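Imidazoleglycerol-phosphate dehydratase (Pyrococcus furiosus, PDB 5DNL) catalyses the dehydration of imidazoleglycerol phosphate to imidazoleacetol phosphate, the sixth step of histidine biosynthesis, and is held here in complex with a triazole-phosphonate inhibitor. Local coordinates at residues R3-T8 against H53-D57; G18-D24 against M42-Y48; D94-Y100 against L130-H135. One frame throughout, in Å; residues are numbered along the deposited sequence.

Interaction 1: residues R3-T8 against H53-D57. With MN (manganese (II) ion), chain E; MN (manganese (II) ion), chain D; 5DL ([(2S)-2-hydroxy-3-(1H-1,2,4-triazol-1-yl)propyl]phosphonic acid), chain F.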
loop_
_atom_site.group_PDB
_atom_site.type_symbol
_atom_site.label_atom_id
_atom_site.label_comp_id
_atom_site.label_asym_id
_atom_site.label_seq_id
_atom_site.Cartn_x
_atom_site.Cartn_y
_atom_site.Cartn_z
ATOM N N ARG A 3 45.024 -34.463 -4.004
ATOM C CA ARG A 3 44.208 -34.461 -2.806
ATOM C C ARG A 3 43.252 -35.623 -2.905
ATOM O O ARG A 3 42.511 -35.727 -3.887
ATOM C CB ARG A 3 43.447 -33.146 -2.662
ATOM C CG ARG A 3 42.650 -33.037 -1.380
ATOM C CD ARG A 3 41.899 -31.709 -1.300
ATOM N NE ARG A 3 41.066 -31.560 -0.108
ATOM C CZ ARG A 3 39.814 -31.996 0.028
ATOM N NH1 ARG A 3 39.204 -32.688 -0.921
ATOM N NH2 ARG A 3 39.163 -31.758 1.163
ATOM N N THR A 4 43.272 -36.499 -1.903
ATOM C CA THR A 4 42.486 -37.715 -1.934
ATOM C C THR A 4 41.681 -37.863 -0.654
ATOM O O THR A 4 42.221 -37.756 0.444
ATOM C CB THR A 4 43.396 -38.955 -2.097
ATOM O OG1 THR A 4 44.306 -38.736 -3.189
ATOM C CG2 THR A 4 42.569 -40.213 -2.348
ATOM N N THR A 5 40.380 -38.075 -0.807
ATOM C CA THR A 5 39.508 -38.429 0.305
ATOM C C THR A 5 38.743 -39.672 -0.083
ATOM O O THR A 5 38.906 -40.200 -1.192
ATOM C CB THR A 5 38.496 -37.298 0.662
ATOM O OG1 THR A 5 37.474 -37.241 -0.325
ATOM C CG2 THR A 5 39.182 -35.946 0.776
ATOM N N LYS A 6 37.861 -40.128 0.798
ATOM C CA LYS A 6 36.952 -41.209 0.436
ATOM C C LYS A 6 35.903 -40.807 -0.611
ATOM O O LYS A 6 35.252 -41.686 -1.172
ATOM C CB LYS A 6 36.259 -41.785 1.679
ATOM C CG LYS A 6 37.234 -42.430 2.655
ATOM C CD LYS A 6 36.542 -42.991 3.887
ATOM C CE LYS A 6 37.540 -43.603 4.851
ATOM N NZ LYS A 6 36.875 -44.172 6.056
ATOM N N GLU A 7 35.729 -39.503 -0.860
ATOM C CA GLU A 7 34.763 -38.986 -1.841
ATOM C C GLU A 7 35.362 -38.699 -3.212
ATOM O O GLU A 7 34.721 -38.947 -4.238
ATOM C CB GLU A 7 34.146 -37.681 -1.301
ATOM C CG GLU A 7 33.375 -37.859 -0.004
ATOM C CD GLU A 7 33.004 -36.553 0.665
ATOM O OE1 GLU A 7 33.468 -35.490 0.242
ATOM O OE2 GLU A 7 32.243 -36.609 1.658
ATOM N N THR A 8 36.558 -38.125 -3.227
ATOM C CA THR A 8 37.186 -37.638 -4.466
ATOM C C THR A 8 38.690 -37.914 -4.489
ATOM O O THR A 8 39.317 -38.040 -3.440
ATOM C CB THR A 8 37.007 -36.115 -4.685
ATOM O OG1 THR A 8 37.665 -35.409 -3.636
ATOM C CG2 THR A 8 35.532 -35.722 -4.733
ATOM N N HIS A 53 30.932 -32.521 -4.431
ATOM C CA HIS A 53 32.244 -32.876 -3.892
ATOM C C HIS A 53 33.341 -32.621 -4.943
ATOM O O HIS A 53 34.415 -32.142 -4.617
ATOM C CB HIS A 53 32.304 -34.319 -3.425
ATOM C CG HIS A 53 31.352 -34.648 -2.314
ATOM N ND1 HIS A 53 30.908 -35.930 -2.088
ATOM C CD2 HIS A 53 30.762 -33.882 -1.368
ATOM C CE1 HIS A 53 30.090 -35.944 -1.057
ATOM N NE2 HIS A 53 30.000 -34.717 -0.588
ATOM N N LEU A 54 33.066 -32.944 -6.201
ATOM C CA LEU A 54 34.003 -32.657 -7.278
ATOM C C LEU A 54 34.314 -31.182 -7.426
ATOM O O LEU A 54 35.463 -30.772 -7.456
ATOM C CB LEU A 54 33.478 -33.184 -8.607
ATOM C CG LEU A 54 34.287 -32.832 -9.842
ATOM C CD1 LEU A 54 35.639 -33.548 -9.832
ATOM C CD2 LEU A 54 33.491 -33.127 -11.103
ATOM N N TRP A 55 33.274 -30.357 -7.542
ATOM C CA TRP A 55 33.492 -28.919 -7.770
ATOM C C TRP A 55 34.259 -28.258 -6.619
ATOM O O TRP A 55 35.177 -27.465 -6.827
ATOM C CB TRP A 55 32.167 -28.188 -8.077
ATOM C CG TRP A 55 31.659 -28.415 -9.480
ATOM C CD1 TRP A 55 31.337 -29.619 -10.055
ATOM C CD2 TRP A 55 31.441 -27.416 -10.493
ATOM N NE1 TRP A 55 30.926 -29.422 -11.347
ATOM C CE2 TRP A 55 30.979 -28.090 -11.643
ATOM C CE3 TRP A 55 31.572 -26.014 -10.532
ATOM C CZ2 TRP A 55 30.660 -27.417 -12.818
ATOM C CZ3 TRP A 55 31.247 -25.353 -11.696
ATOM C CH2 TRP A 55 30.804 -26.055 -12.822
ATOM N N GLU A 56 33.842 -28.560 -5.395
ATOM C CA GLU A 56 34.497 -28.013 -4.213
ATOM C C GLU A 56 35.940 -28.513 -4.138
ATOM O O GLU A 56 36.851 -27.716 -3.907
ATOM C CB GLU A 56 33.727 -28.442 -2.966
ATOM C CG GLU A 56 34.426 -28.085 -1.673
ATOM C CD GLU A 56 33.537 -28.214 -0.461
ATOM O OE1 GLU A 56 32.366 -28.639 -0.603
ATOM O OE2 GLU A 56 34.032 -27.918 0.642
ATOM N N ASP A 57 36.149 -29.823 -4.309
ATOM C CA ASP A 57 37.480 -30.378 -4.107
ATOM C C ASP A 57 38.459 -30.002 -5.228
ATOM O O ASP A 57 39.649 -29.830 -4.980
ATOM C CB ASP A 57 37.374 -31.873 -3.913
ATOM C CG ASP A 57 36.622 -32.249 -2.630
ATOM O OD1 ASP A 57 36.135 -31.356 -1.866
ATOM O OD2 ASP A 57 36.508 -33.461 -2.381
HETATM MN MN MN E . 28.722 -34.250 1.344
HETATM MN MN MN D . 30.459 -28.003 0.262
HETATM N N1 5DL F . 29.497 -32.157 1.526
HETATM C C3 5DL F . 30.728 -30.488 2.396
HETATM N N2 5DL F . 30.268 -31.731 2.579
HETATM C C8 5DL F . 31.602 -34.511 4.857
HETATM C C7 5DL F . 31.326 -33.809 3.526
HETATM C C6 5DL F . 30.555 -32.521 3.771
HETATM C C5 5DL F . 29.522 -31.107 0.699
HETATM O O10 5DL F . 33.686 -32.912 5.390
HETATM P P9 5DL F . 32.538 -33.559 6.086
HETATM O O11 5DL F . 32.944 -34.540 7.160
HETATM O O12 5DL F . 31.619 -32.517 6.708
HETATM O O13 5DL F . 30.568 -34.650 2.643
HETATM N N4 5DL F . 30.252 -30.076 1.182
HETATM O O HOH W 1 36.291 -31.984 0.756
HETATM O O HOH W 2 36.114 -34.956 -0.298
HETATM O O HOH W 3 31.773 -27.656 1.997
#
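The carboxylate of Glu-7 lies flat over the imidazole of His-53, the two planes only 4° apart, with Glu-7 OE1 above the ring centre and 3.4 Å from His-53 CG. His-53 ND1 is hydrogen-bonded to Asp-49, so the stacked carboxylate is not its polar partner. From the same carboxylate, Glu-7 OE2 reaches the inhibitor hydroxyl O13, 2.8 Å away. His-53 NE2 binds a manganese ion at 2.4 Å, and inhibitor atoms N1 and O13 coordinate the same metal. One helical turn on, Asp-57 OD2 gathers several partners. Thr-8 OG1 donates to its anti lone pair over 2.6 Å, and Arg-3 NH1 forms a salt bridge with it at 3.2 Å. The Arg-3 chain, extended from a CG anti to the backbone N (chi1 -176°), crosses Asp-57 at about a right angle, its guanidinium turned 62° from the carboxylate. One water links Arg-3 NH2 to Asp-57 OD1; another donates to both Glu-7 OE1 and Asp-57 OD2 and accepts from Thr-5 OG1, bridging two carboxylate oxygens that stand 4.5 Å apart. Thr-5 OG1 also accepts from Glu-7 N, an ST turn, and from Thr-8 N, an ST motif. Glu-56 OE1 binds the second manganese at 2.2 Å, alongside inhibitor N4, His-52, Glu-121 and His-146 of a third subunit. His-29, His-145 and Glu-149 of that subunit complete the His-53 metal site, giving the dimanganese active site of imidazoleglycerol-phosphate dehydratase, built between subunits.

Interaction 2: residues G18-D24 against M42-Y48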
loop_
_atom_site.group_PDB
_atom_site.type_symbol
_atom_site.label_atom_id
_atom_site.label_comp_id
_atom_site.label_asym_id
_atom_site.label_seq_id
_atom_site.Cartn_x
_atom_site.Cartn_y
_atom_site.Cartn_z
ATOM N N GLY A 18 48.652 -31.235 -20.822
ATOM C CA GLY A 18 47.882 -32.411 -20.491
ATOM C C GLY A 18 46.412 -32.139 -20.624
ATOM O O GLY A 18 46.002 -31.048 -21.019
ATOM N N GLU A 19 45.632 -33.160 -20.313
ATOM C CA GLU A 19 44.189 -33.098 -20.448
ATOM C C GLU A 19 43.561 -32.514 -19.178
ATOM O O GLU A 19 44.129 -32.590 -18.092
ATOM C CB GLU A 19 43.625 -34.495 -20.728
ATOM C CG GLU A 19 43.687 -35.479 -19.555
ATOM C CD GLU A 19 43.323 -36.906 -19.933
ATOM O OE1 GLU A 19 42.956 -37.173 -21.102
ATOM O OE2 GLU A 19 43.385 -37.768 -19.033
ATOM N N ILE A 20 42.384 -31.932 -19.355
ATOM C CA ILE A 20 41.485 -31.611 -18.246
ATOM C C ILE A 20 40.304 -32.556 -18.384
ATOM O O ILE A 20 39.457 -32.377 -19.259
ATOM C CB ILE A 20 41.039 -30.143 -18.284
ATOM C CG1 ILE A 20 42.266 -29.242 -18.110
ATOM C CG2 ILE A 20 39.972 -29.888 -17.214
ATOM C CD1 ILE A 20 41.973 -27.760 -18.207
ATOM N N LYS A 21 40.256 -33.559 -17.507
ATOM C CA LYS A 21 39.262 -34.616 -17.557
ATOM C C LYS A 21 38.794 -34.950 -16.166
ATOM O O LYS A 21 39.423 -35.713 -15.445
ATOM C CB LYS A 21 39.847 -35.869 -18.227
ATOM C CG LYS A 21 40.161 -35.693 -19.695
ATOM C CD LYS A 21 38.913 -35.582 -20.552
ATOM C CE LYS A 21 39.270 -35.244 -21.988
ATOM N NZ LYS A 21 38.041 -35.150 -22.822
ATOM N N THR A 22 37.672 -34.355 -15.776
ATOM C CA THR A 22 37.107 -34.558 -14.447
ATOM C C THR A 22 35.931 -35.507 -14.410
ATOM O O THR A 22 35.396 -35.767 -13.328
ATOM C CB THR A 22 36.607 -33.218 -13.887
ATOM O OG1 THR A 22 35.514 -32.740 -14.684
ATOM C CG2 THR A 22 37.712 -32.191 -13.863
ATOM N N ASN A 23 35.513 -36.007 -15.564
ATOM C CA ASN A 23 34.262 -36.771 -15.715
ATOM C C ASN A 23 32.992 -35.933 -15.494
ATOM O O ASN A 23 31.932 -36.470 -15.217
ATOM C CB ASN A 23 34.271 -38.048 -14.855
ATOM C CG ASN A 23 35.424 -38.953 -15.206
ATOM O OD1 ASN A 23 35.511 -39.431 -16.336
ATOM N ND2 ASN A 23 36.343 -39.158 -14.262
ATOM N N ASP A 24 33.114 -34.609 -15.659
ATOM C CA ASP A 24 31.976 -33.696 -15.667
ATOM C C ASP A 24 32.267 -32.742 -16.840
ATOM O O ASP A 24 33.213 -31.949 -16.761
ATOM C CB ASP A 24 31.941 -32.978 -14.316
ATOM C CG ASP A 24 30.877 -31.898 -14.222
ATOM O OD1 ASP A 24 30.493 -31.314 -15.240
ATOM O OD2 ASP A 24 30.448 -31.620 -13.103
ATOM N N MET A 42 47.748 -26.799 -17.832
ATOM C CA MET A 42 47.624 -27.664 -16.672
ATOM C C MET A 42 46.987 -29.002 -17.009
ATOM O O MET A 42 46.234 -29.140 -17.973
ATOM C CB MET A 42 46.891 -26.960 -15.515
ATOM C CG MET A 42 45.530 -26.394 -15.847
ATOM S SD MET A 42 44.833 -25.452 -14.448
ATOM C CE MET A 42 45.711 -23.901 -14.497
ATOM N N ARG A 43 47.336 -29.990 -16.193
ATOM C CA ARG A 43 46.777 -31.312 -16.286
ATOM C C ARG A 43 45.893 -31.484 -15.073
ATOM O O ARG A 43 46.335 -31.253 -13.971
ATOM C CB ARG A 43 47.892 -32.357 -16.262
ATOM C CG ARG A 43 47.390 -33.798 -16.284
ATOM C CD ARG A 43 48.531 -34.773 -16.535
ATOM N NE ARG A 43 48.078 -36.163 -16.485
ATOM C CZ ARG A 43 47.897 -36.888 -15.377
ATOM N NH1 ARG A 43 48.127 -36.387 -14.161
ATOM N NH2 ARG A 43 47.479 -38.147 -15.487
ATOM N N ILE A 44 44.637 -31.854 -15.295
ATOM C CA ILE A 44 43.694 -32.069 -14.206
ATOM C C ILE A 44 42.971 -33.375 -14.465
ATOM O O ILE A 44 42.406 -33.575 -15.535
ATOM C CB ILE A 44 42.679 -30.900 -14.079
ATOM C CG1 ILE A 44 43.400 -29.576 -13.817
ATOM C CG2 ILE A 44 41.678 -31.200 -12.958
ATOM C CD1 ILE A 44 42.490 -28.362 -13.751
ATOM N N THR A 45 42.991 -34.266 -13.478
ATOM C CA THR A 45 42.246 -35.513 -13.539
ATOM C C THR A 45 41.497 -35.678 -12.223
ATOM O O THR A 45 42.003 -35.285 -11.178
ATOM C CB THR A 45 43.160 -36.734 -13.797
ATOM O OG1 THR A 45 44.075 -36.897 -12.716
ATOM C CG2 THR A 45 43.934 -36.544 -15.077
ATOM N N ALA A 46 40.298 -36.233 -12.283
ATOM C CA ALA A 46 39.516 -36.478 -11.081
ATOM C C ALA A 46 38.632 -37.703 -11.185
ATOM O O ALA A 46 38.134 -38.042 -12.261
ATOM C CB ALA A 46 38.638 -35.269 -10.787
ATOM N N THR A 47 38.405 -38.327 -10.034
ATOM C CA THR A 47 37.285 -39.214 -9.832
ATOM C C THR A 47 36.482 -38.656 -8.659
ATOM O O THR A 47 37.033 -37.996 -7.775
ATOM C CB THR A 47 37.720 -40.669 -9.574
ATOM O OG1 THR A 47 38.574 -40.736 -8.440
ATOM C CG2 THR A 47 38.465 -41.221 -10.794
ATOM N N TYR A 48 35.185 -38.922 -8.665
ATOM C CA TYR A 48 34.300 -38.368 -7.660
ATOM C C TYR A 48 33.036 -39.197 -7.514
ATOM O O TYR A 48 32.655 -39.940 -8.422
ATOM C CB TYR A 48 33.913 -36.928 -8.052
ATOM C CG TYR A 48 33.014 -36.828 -9.263
ATOM C CD1 TYR A 48 33.539 -36.787 -10.553
ATOM C CD2 TYR A 48 31.636 -36.710 -9.121
ATOM C CE1 TYR A 48 32.703 -36.680 -11.661
ATOM C CE2 TYR A 48 30.797 -36.630 -10.217
ATOM C CZ TYR A 48 31.349 -36.598 -11.487
ATOM O OH TYR A 48 30.529 -36.474 -12.583
#
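Tyr-48 turns the edge of its ring to the 18-24 segment: Thr-22 O lies near the ring plane, 3.3 Å from Tyr-48 CE1, and Asn-23 O sits further along the same rim. A second flat group, the poorly ordered guanidinium of Arg-43, has the methyl CG2 of Thr-45, its neighbour but one on the strand, off centre over one face; its NH1 pairs with Glu-13 on strand 8-14. Both rest on a parallel pairing of strands 20-21 and 42-48, the two strands of a beta-alpha-beta unit whose connection is helix 25-38. The backbone ladder is short. Ile-44 N donates to Glu-19 O at 2.9 Å and Ile-44 O accepts from Lys-21 N at 2.9 Å, so Ile-44 is bonded through both its backbone groups. The next rung, Ala-46 N to Lys-21 O at 3.3 Å, is weak, and the chain then leaves the strand toward the helix. Ile-20 and Ile-44 share one face of the sheet, Ile-20 CG2 coming 4.3 Å from Ile-44 CB, while Lys-21 and Thr-45 occupy the other. The methyl CG2 of Thr-22 runs alongside CG2 of Ile-44, 4.2 Å away. This apolar side packs against helices 25-38 and 51-69, with Ile-20 on Leu-31 and Ile-44 on Ile-58. Thr-22 OG1 accepts from Asp-24 N in an ST turn and also bonds to Asp-28, and Asp-24 in turn caps the start of helix 25-38. A chi1 of 69° puts Tyr-48 CG between the backbone N and the carbonyl carbon and swings the phenol to this turn, where Tyr-48 OH donates to Asn-23 O over 3.0 Å from above the carbonyl plane.

Interaction 3: residues D94-Y100 against L130-H135. With 5DL ([(2S)-2-hydroxy-3-(1H-1,2,4-triazol-1-yl)propyl]phosphonic acid), chain I.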
loop_
_atom_site.group_PDB
_atom_site.type_symbol
_atom_site.label_atom_id
_atom_site.label_comp_id
_atom_site.label_asym_id
_atom_site.label_seq_id
_atom_site.Cartn_x
_atom_site.Cartn_y
_atom_site.Cartn_z
ATOM N N ASP A 94 42.135 -11.009 -4.140
ATOM C CA ASP A 94 43.230 -10.565 -3.279
ATOM C C ASP A 94 43.797 -11.824 -2.628
ATOM O O ASP A 94 43.110 -12.462 -1.813
ATOM C CB ASP A 94 42.705 -9.551 -2.255
ATOM C CG ASP A 94 43.671 -9.244 -1.155
ATOM O OD1 ASP A 94 44.801 -9.762 -1.188
ATOM O OD2 ASP A 94 43.288 -8.480 -0.227
ATOM N N ILE A 95 45.045 -12.193 -2.962
ATOM C CA ILE A 95 45.707 -13.333 -2.352
ATOM C C ILE A 95 46.213 -12.875 -0.980
ATOM O O ILE A 95 47.387 -12.579 -0.750
ATOM C CB ILE A 95 46.812 -13.935 -3.259
ATOM C CG1 ILE A 95 46.242 -14.226 -4.652
ATOM C CG2 ILE A 95 47.373 -15.193 -2.642
ATOM C CD1 ILE A 95 47.250 -14.784 -5.649
ATOM N N SER A 96 45.247 -12.802 -0.068
ATOM C CA SER A 96 45.353 -12.096 1.202
ATOM C C SER A 96 45.732 -12.970 2.395
ATOM O O SER A 96 45.989 -12.435 3.469
ATOM C CB SER A 96 43.960 -11.558 1.530
ATOM O OG SER A 96 43.033 -12.641 1.537
ATOM N N ASN A 97 45.708 -14.299 2.225
ATOM C CA ASN A 97 45.753 -15.238 3.327
ATOM C C ASN A 97 44.551 -15.108 4.291
ATOM O O ASN A 97 44.613 -15.496 5.455
ATOM C CB ASN A 97 47.080 -15.133 4.086
ATOM C CG ASN A 97 47.410 -16.388 4.861
ATOM O OD1 ASN A 97 47.021 -17.494 4.489
ATOM N ND2 ASN A 97 48.086 -16.216 5.984
ATOM N N ARG A 98 43.436 -14.591 3.776
ATOM C CA ARG A 98 42.202 -14.443 4.538
ATOM C C ARG A 98 41.072 -15.086 3.734
ATOM O O ARG A 98 40.394 -14.399 2.964
ATOM C CB ARG A 98 41.867 -12.970 4.826
ATOM C CG ARG A 98 42.823 -12.278 5.774
ATOM C CD ARG A 98 42.307 -10.901 6.167
ATOM N NE ARG A 98 42.331 -9.936 5.083
ATOM C CZ ARG A 98 43.256 -8.984 4.899
ATOM N NH1 ARG A 98 44.269 -8.817 5.745
ATOM N NH2 ARG A 98 43.149 -8.161 3.875
ATOM N N PRO A 99 40.875 -16.413 3.847
ATOM C CA PRO A 99 39.871 -17.037 2.970
ATOM C C PRO A 99 38.490 -16.398 3.084
ATOM O O PRO A 99 37.968 -16.208 4.192
ATOM C CB PRO A 99 39.821 -18.489 3.434
ATOM C CG PRO A 99 41.182 -18.706 4.002
ATOM C CD PRO A 99 41.600 -17.424 4.634
ATOM N N TYR A 100 37.936 -16.065 1.925
ATOM C CA TYR A 100 36.627 -15.429 1.824
ATOM C C TYR A 100 36.156 -15.518 0.385
ATOM O O TYR A 100 36.934 -15.248 -0.520
ATOM C CB TYR A 100 36.712 -13.949 2.169
ATOM C CG TYR A 100 35.408 -13.204 2.087
ATOM C CD1 TYR A 100 34.474 -13.296 3.103
ATOM C CD2 TYR A 100 35.112 -12.412 0.992
ATOM C CE1 TYR A 100 33.256 -12.622 3.023
ATOM C CE2 TYR A 100 33.914 -11.710 0.922
ATOM C CZ TYR A 100 33.004 -11.829 1.937
ATOM O OH TYR A 100 31.803 -11.140 1.847
ATOM N N LEU A 130 43.771 -21.677 -1.935
ATOM C CA LEU A 130 44.741 -20.613 -2.235
ATOM C C LEU A 130 45.001 -19.716 -1.034
ATOM O O LEU A 130 46.118 -19.189 -0.887
ATOM C CB LEU A 130 44.285 -19.807 -3.451
ATOM C CG LEU A 130 45.117 -18.619 -3.914
ATOM C CD1 LEU A 130 46.546 -19.073 -4.242
ATOM C CD2 LEU A 130 44.433 -17.915 -5.070
ATOM N N ARG A 131 43.983 -19.582 -0.172
ATOM C CA ARG A 131 43.940 -18.667 0.985
ATOM C C ARG A 131 43.874 -17.232 0.476
ATOM O O ARG A 131 44.854 -16.469 0.501
ATOM C CB ARG A 131 45.052 -18.914 2.018
ATOM C CG ARG A 131 45.190 -20.390 2.364
ATOM C CD ARG A 131 46.148 -20.669 3.511
ATOM N NE ARG A 131 47.451 -20.027 3.381
ATOM C CZ ARG A 131 48.548 -20.544 2.827
ATOM N NH1 ARG A 131 48.564 -21.753 2.287
ATOM N NH2 ARG A 131 49.657 -19.821 2.816
ATOM N N ALA A 132 42.686 -16.900 -0.036
ATOM C CA ALA A 132 42.460 -15.684 -0.787
ATOM C C ALA A 132 41.039 -15.174 -0.583
ATOM O O ALA A 132 40.138 -15.943 -0.217
ATOM C CB ALA A 132 42.716 -15.921 -2.272
ATOM N N THR A 133 40.901 -13.882 -0.868
ATOM C CA THR A 133 39.625 -13.177 -0.950
ATOM C C THR A 133 39.181 -13.189 -2.406
ATOM O O THR A 133 39.905 -12.703 -3.262
ATOM C CB THR A 133 39.845 -11.709 -0.508
ATOM O OG1 THR A 133 40.492 -11.648 0.780
ATOM C CG2 THR A 133 38.551 -10.926 -0.457
ATOM N N ILE A 134 37.966 -13.658 -2.690
ATOM C CA ILE A 134 37.443 -13.715 -4.067
ATOM C C ILE A 134 36.025 -13.173 -4.131
ATOM O O ILE A 134 35.143 -13.686 -3.439
ATOM C CB ILE A 134 37.454 -15.148 -4.605
ATOM C CG1 ILE A 134 38.867 -15.740 -4.525
ATOM C CG2 ILE A 134 36.943 -15.164 -6.047
ATOM C CD1 ILE A 134 38.994 -17.161 -5.032
ATOM N N HIS A 135 35.825 -12.146 -4.963
ATOM C CA HIS A 135 34.514 -11.607 -5.263
ATOM C C HIS A 135 34.158 -11.945 -6.703
ATOM O O HIS A 135 34.958 -11.706 -7.620
ATOM C CB HIS A 135 34.499 -10.096 -5.136
ATOM C CG HIS A 135 34.519 -9.606 -3.732
ATOM N ND1 HIS A 135 33.378 -9.209 -3.086
ATOM C CD2 HIS A 135 35.541 -9.415 -2.866
ATOM C CE1 HIS A 135 33.689 -8.829 -1.857
ATOM N NE2 HIS A 135 34.992 -8.923 -1.706
HETATM N N1 5DL I . 42.666 -3.903 8.121
HETATM C C3 5DL I . 42.255 -5.994 7.353
HETATM N N2 5DL I . 42.990 -4.897 7.231
HETATM C C8 5DL I . 46.422 -4.480 5.596
HETATM C C7 5DL I . 45.438 -4.586 6.774
HETATM C C6 5DL I . 44.042 -4.734 6.242
HETATM C C5 5DL I . 41.663 -4.468 8.822
HETATM O O10 5DL I . 46.527 -7.156 5.382
HETATM P P9 5DL I . 46.514 -5.939 4.516
HETATM O O11 5DL I . 47.790 -5.800 3.700
HETATM O O12 5DL I . 45.294 -5.906 3.603
HETATM O O13 5DL I . 45.520 -3.408 7.587
HETATM N N4 5DL I . 41.414 -5.721 8.363
HETATM O O HOH W 4 41.252 -9.006 1.520
HETATM O O HOH W 5 39.093 -12.011 2.800
#
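Asn-97 and Arg-131 run alongside each other in the same direction: Arg-131 NE donates to Asn-97 OD1 over 2.8 Å, the oxygen almost in the guanidinium plane although the amide is turned 79° from it. A bend at chi3 (-50°) brings the guanidinium back to the amide. Asn-97 N also donates to Arg-131 O. Next to them, Thr-133 is held by backbone on two flanks. It forms an antiparallel hydrogen-bonded pair with Asp-94, Thr-133 N to Asp-94 O 2.8 Å, while on its other side Tyr-100 N donates to Ala-132 O and Tyr-100 O accepts from Ile-134 N at 2.9 Å, a parallel register. Thr-133 OG1 meets Ser-96 OG at 2.8 Å. Two waters also bond this threonine hydroxyl, one joining it to Asp-94 OD2 and Arg-98 NH2, the other to Arg-98 O. Ser-96 OG in turn accepts from Arg-98 N, an ST turn in the loop between the strands. Arg-98 bonds the inhibitor phosphonate through two nitrogens, NH1 to O10 at 2.8 Å and NH2 to O12 at 3.1 Å. Asp-85 of a fourth subunit pairs with Arg-98 NE, and Asp-94 OD1 with Arg-76, which also hydrogen-bonds the inhibitor. These acidic partners probably fix and polarise the arginines, consistent with the strand junction orienting a charged binding site for the phosphonate, and presumably for the substrate phosphate.

How the interactions relate
Interactions 1 and 2 are neighbours, their centres 12 Å apart, and share the sheet containing strand 42-48. Helix 51-69 joins them: Leu-54 packs on Asp-24 and Ala-46, and Trp-55 NE1 lies 2.9 Å from Asp-24 OD2, a probable hydrogen bond, so the turn of interaction 2 packs against the helix carrying His-53 and Glu-56. Tyr-48 itself stays about 11 Å, by its side chain, from the bound manganese and inhibitor. Interaction 3 belongs to the other sheet, with its centre 21 Å from that of interaction 1. Within one chain interactions 1 and 3 touch different bound inhibitors, but Arg-98 of the second subunit bonds the inhibitor at interaction 1, so metal and phosphonate ends meet across subunits.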